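Local atomic coordinates of CrmK (Actinoalloteichus sp. WH1-2216-6, PDB entry 5I1V), a protein that carries covalently bound FAD and, as an oxidase-type flavoenzyme, probably oxidises a shunt product so that it re-enters caerulomycin biosynthesis. Residues T118-F123 with R143-T148. Numbering follows the deposited sequence.
With FAD (flavin-adenine dinucleotide), chain E.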
loop_
_atom_site.group_PDB
_atom_site.type_symbol
_atom_site.label_atom_id
_atom_site.label_comp_id
_atom_site.label_asym_id
_atom_site.label_seq_id
_atom_site.Cartn_x
_atom_site.Cartn_y
_atom_site.Cartn_z
ATOM N N THR A 118 11.074 8.460 -13.899
ATOM C CA THR A 118 9.717 8.180 -13.696
ATOM C C THR A 118 8.935 8.382 -15.025
ATOM O O THR A 118 9.492 8.871 -15.984
ATOM C CB THR A 118 9.166 9.068 -12.588
ATOM O OG1 THR A 118 7.963 8.488 -12.079
ATOM C CG2 THR A 118 8.883 10.434 -13.066
ATOM N N PHE A 119 7.646 8.042 -15.031
ATOM C CA PHE A 119 6.733 8.525 -16.087
ATOM C C PHE A 119 5.435 9.005 -15.422
ATOM O O PHE A 119 5.149 8.640 -14.298
ATOM C CB PHE A 119 6.476 7.443 -17.106
ATOM C CG PHE A 119 5.696 6.303 -16.554
ATOM C CD1 PHE A 119 6.310 5.359 -15.782
ATOM C CD2 PHE A 119 4.351 6.181 -16.792
ATOM C CE1 PHE A 119 5.585 4.306 -15.258
ATOM C CE2 PHE A 119 3.615 5.120 -16.275
ATOM C CZ PHE A 119 4.231 4.192 -15.498
ATOM N N PRO A 120 4.662 9.868 -16.107
ATOM C CA PRO A 120 3.523 10.519 -15.449
ATOM C C PRO A 120 2.256 9.675 -15.419
ATOM O O PRO A 120 1.369 9.873 -16.239
ATOM C CB PRO A 120 3.325 11.756 -16.305
ATOM C CG PRO A 120 3.763 11.330 -17.663
ATOM C CD PRO A 120 4.945 10.446 -17.425
ATOM N N GLY A 121 2.160 8.753 -14.482
ATOM C CA GLY A 121 1.013 7.887 -14.394
ATOM C C GLY A 121 0.248 8.367 -13.172
ATOM O O GLY A 121 0.565 9.396 -12.602
ATOM N N GLY A 122 -0.713 7.601 -12.734
ATOM C CA GLY A 122 -1.621 8.088 -11.698
ATOM C C GLY A 122 -1.119 7.963 -10.281
ATOM O O GLY A 122 -0.038 7.412 -10.022
ATOM N N PHE A 123 -1.960 8.452 -9.370
ATOM C CA PHE A 123 -1.665 8.469 -7.969
ATOM C C PHE A 123 -2.353 7.344 -7.187
ATOM O O PHE A 123 -2.533 7.481 -5.978
ATOM C CB PHE A 123 -1.984 9.862 -7.354
ATOM C CG PHE A 123 -3.431 10.328 -7.497
ATOM C CD1 PHE A 123 -4.419 9.904 -6.613
ATOM C CD2 PHE A 123 -3.788 11.257 -8.476
ATOM C CE1 PHE A 123 -5.730 10.361 -6.732
ATOM C CE2 PHE A 123 -5.103 11.708 -8.604
ATOM C CZ PHE A 123 -6.073 11.260 -7.728
ATOM N N ARG A 143 1.172 17.806 -15.962
ATOM C CA ARG A 143 1.472 19.191 -16.415
ATOM C C ARG A 143 2.894 19.428 -16.898
ATOM O O ARG A 143 3.114 20.170 -17.847
ATOM C CB ARG A 143 1.072 20.208 -15.342
ATOM C CG ARG A 143 -0.412 20.255 -15.285
ATOM C CD ARG A 143 -0.936 20.704 -13.964
ATOM N NE ARG A 143 -0.529 22.054 -13.583
ATOM C CZ ARG A 143 -1.196 23.173 -13.885
ATOM N NH1 ARG A 143 -2.285 23.148 -14.659
ATOM N NH2 ARG A 143 -0.743 24.340 -13.428
ATOM N N LEU A 144 3.836 18.759 -16.264
ATOM C CA LEU A 144 5.239 18.872 -16.589
ATOM C C LEU A 144 5.670 17.861 -17.632
ATOM O O LEU A 144 6.509 18.189 -18.454
ATOM C CB LEU A 144 6.101 18.695 -15.334
ATOM C CG LEU A 144 5.985 19.894 -14.372
ATOM C CD1 LEU A 144 6.561 19.589 -12.994
ATOM C CD2 LEU A 144 6.617 21.161 -14.945
ATOM N N LEU A 145 5.102 16.655 -17.611
ATOM C CA LEU A 145 5.619 15.518 -18.422
ATOM C C LEU A 145 4.681 14.927 -19.477
ATOM O O LEU A 145 5.116 14.131 -20.323
ATOM C CB LEU A 145 6.030 14.374 -17.484
ATOM C CG LEU A 145 7.155 14.707 -16.496
ATOM C CD1 LEU A 145 7.558 13.488 -15.646
ATOM C CD2 LEU A 145 8.360 15.264 -17.237
ATOM N N GLY A 146 3.407 15.287 -19.422
ATOM C CA GLY A 146 2.423 14.719 -20.289
ATOM C C GLY A 146 1.696 13.495 -19.731
ATOM O O GLY A 146 1.575 13.321 -18.508
ATOM N N LEU A 147 1.235 12.641 -20.644
ATOM C CA LEU A 147 0.513 11.425 -20.293
ATOM C C LEU A 147 1.418 10.233 -20.377
ATOM O O LEU A 147 2.438 10.257 -21.076
ATOM C CB LEU A 147 -0.663 11.229 -21.230
ATOM C CG LEU A 147 -1.624 12.394 -21.264
ATOM C CD1 LEU A 147 -2.751 12.130 -22.242
ATOM C CD2 LEU A 147 -2.232 12.687 -19.905
ATOM N N THR A 148 1.013 9.145 -19.725
ATOM C CA THR A 148 1.748 7.904 -19.842
ATOM C C THR A 148 1.935 7.508 -21.302
ATOM O O THR A 148 3.001 7.052 -21.707
ATOM C CB THR A 148 1.036 6.749 -19.142
ATOM O OG1 THR A 148 -0.311 6.638 -19.647
ATOM C CG2 THR A 148 0.908 6.988 -17.722
HETATM P PA FAD E . -8.732 -3.882 -14.394
HETATM O O1A FAD E . -10.022 -3.819 -13.614
HETATM O O2A FAD E . -7.914 -5.126 -14.201
HETATM O O5B FAD E . -9.012 -3.648 -15.921
HETATM C C5B FAD E . -9.577 -2.444 -16.429
HETATM C C4B FAD E . -10.108 -2.701 -17.846
HETATM O O4B FAD E . -8.956 -2.932 -18.682
HETATM C C3B FAD E . -10.984 -3.916 -18.065
HETATM O O3B FAD E . -11.796 -3.679 -19.201
HETATM C C2B FAD E . -10.000 -5.002 -18.397
HETATM O O2B FAD E . -10.510 -6.212 -18.969
HETATM C C1B FAD E . -8.963 -4.232 -19.224
HETATM N N9A FAD E . -7.595 -4.780 -19.050
HETATM C C8A FAD E . -6.897 -5.021 -17.899
HETATM N N7A FAD E . -5.708 -5.642 -18.192
HETATM C C5A FAD E . -5.686 -5.769 -19.503
HETATM C C6A FAD E . -4.704 -6.309 -20.410
HETATM N N6A FAD E . -3.583 -6.760 -19.881
HETATM N N1A FAD E . -5.005 -6.297 -21.713
HETATM C C2A FAD E . -6.184 -5.843 -22.189
HETATM N N3A FAD E . -7.132 -5.266 -21.406
HETATM C C4A FAD E . -6.909 -5.284 -20.068
HETATM N N1 FAD E . -6.337 6.603 -13.692
HETATM C C2 FAD E . -5.526 7.646 -13.983
HETATM O O2 FAD E . -5.296 7.943 -15.161
HETATM N N3 FAD E . -4.933 8.403 -13.034
HETATM C C4 FAD E . -5.110 8.232 -11.730
HETATM O O4 FAD E . -4.506 8.938 -10.895
HETATM C C4X FAD E . -5.957 7.125 -11.309
HETATM N N5 FAD E . -6.184 6.886 -9.990
HETATM C C5X FAD E . -6.885 5.795 -9.644
HETATM C C6 FAD E . -6.993 5.438 -8.300
HETATM C C7 FAD E . -7.716 4.328 -7.864
HETATM C C7M FAD E . -7.780 3.998 -6.367
HETATM C C8 FAD E . -8.377 3.515 -8.907
HETATM C C8M FAD E . -9.202 2.310 -8.545
HETATM C C9 FAD E . -8.292 3.851 -10.263
HETATM C C9A FAD E . -7.562 4.965 -10.672
HETATM N N10 FAD E . -7.441 5.316 -12.022
HETATM C C10 FAD E . -6.610 6.363 -12.377
HETATM C "C1'" FAD E . -8.272 4.700 -13.056
HETATM C "C2'" FAD E . -7.553 3.557 -13.698
HETATM O "O2'" FAD E . -6.649 4.074 -14.654
HETATM C "C3'" FAD E . -8.485 2.569 -14.317
HETATM O "O3'" FAD E . -9.381 2.070 -13.286
HETATM C "C4'" FAD E . -7.715 1.426 -15.012
HETATM O "O4'" FAD E . -8.543 0.933 -16.066
HETATM C "C5'" FAD E . -7.371 0.331 -14.024
HETATM O "O5'" FAD E . -6.584 -0.650 -14.700
HETATM P P FAD E . -6.439 -2.043 -13.957
HETATM O O1P FAD E . -6.032 -1.838 -12.544
HETATM O O2P FAD E . -5.626 -2.974 -14.801
HETATM O O3P FAD E . -7.976 -2.555 -13.952
#
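P120 presses its pyrrolidine ring into the bend where the helix 142-145 ends and the chain turns off through G146, both segments belonging to the PCMH-type FAD-binding domain. Traced outward, P120 CB lies 3.2 Å from G146 O and also faces CB of L145. P120 CG comes closest, 3.1 Å from G146 O and 3.8 Å from L145 CB, while CD reaches L145 CB more loosely. Proline's restricted phi also fits the inverse gamma turn centred on P120, which the weak bond from G121 N to F119 O closes. G146 has positive phi (92°), a conformation in which any CB would collide with the carbonyl oxygen of L145, so glycine is called for.

Two residues past G146, threonine's branching serves two partners: T148 OG1 bonds to G137 O, whereas T148 CG2 sits 3.3 Å from P120 O and a tight 3.4 Å from G121 CA. With CG between N and C (chi1 68°), the F119 ring turns its CD2-CE2 edge to that methyl, T148 CG2 lying in the ring plane 3.6 Å from F119 CE2. An alanine at F119 would remove this edge and the packing on I107 and L111, and would probably leave the loop less firmly seated on helix 104-115. A CB on G121 would be crowded by F119 CE2, and one on G122 would clash with the flavin; next door, F123 N donates to FAD O4 (3.0 Å, 155°). Van der Waals packing, partly carbon on carbon and partly C-H groups against carbonyl oxygens, holds the segments; since S142 OG hydrogen-bonds G146 O, shape rather than polar pairing joins them, immediately before G122 and F123 in sequence.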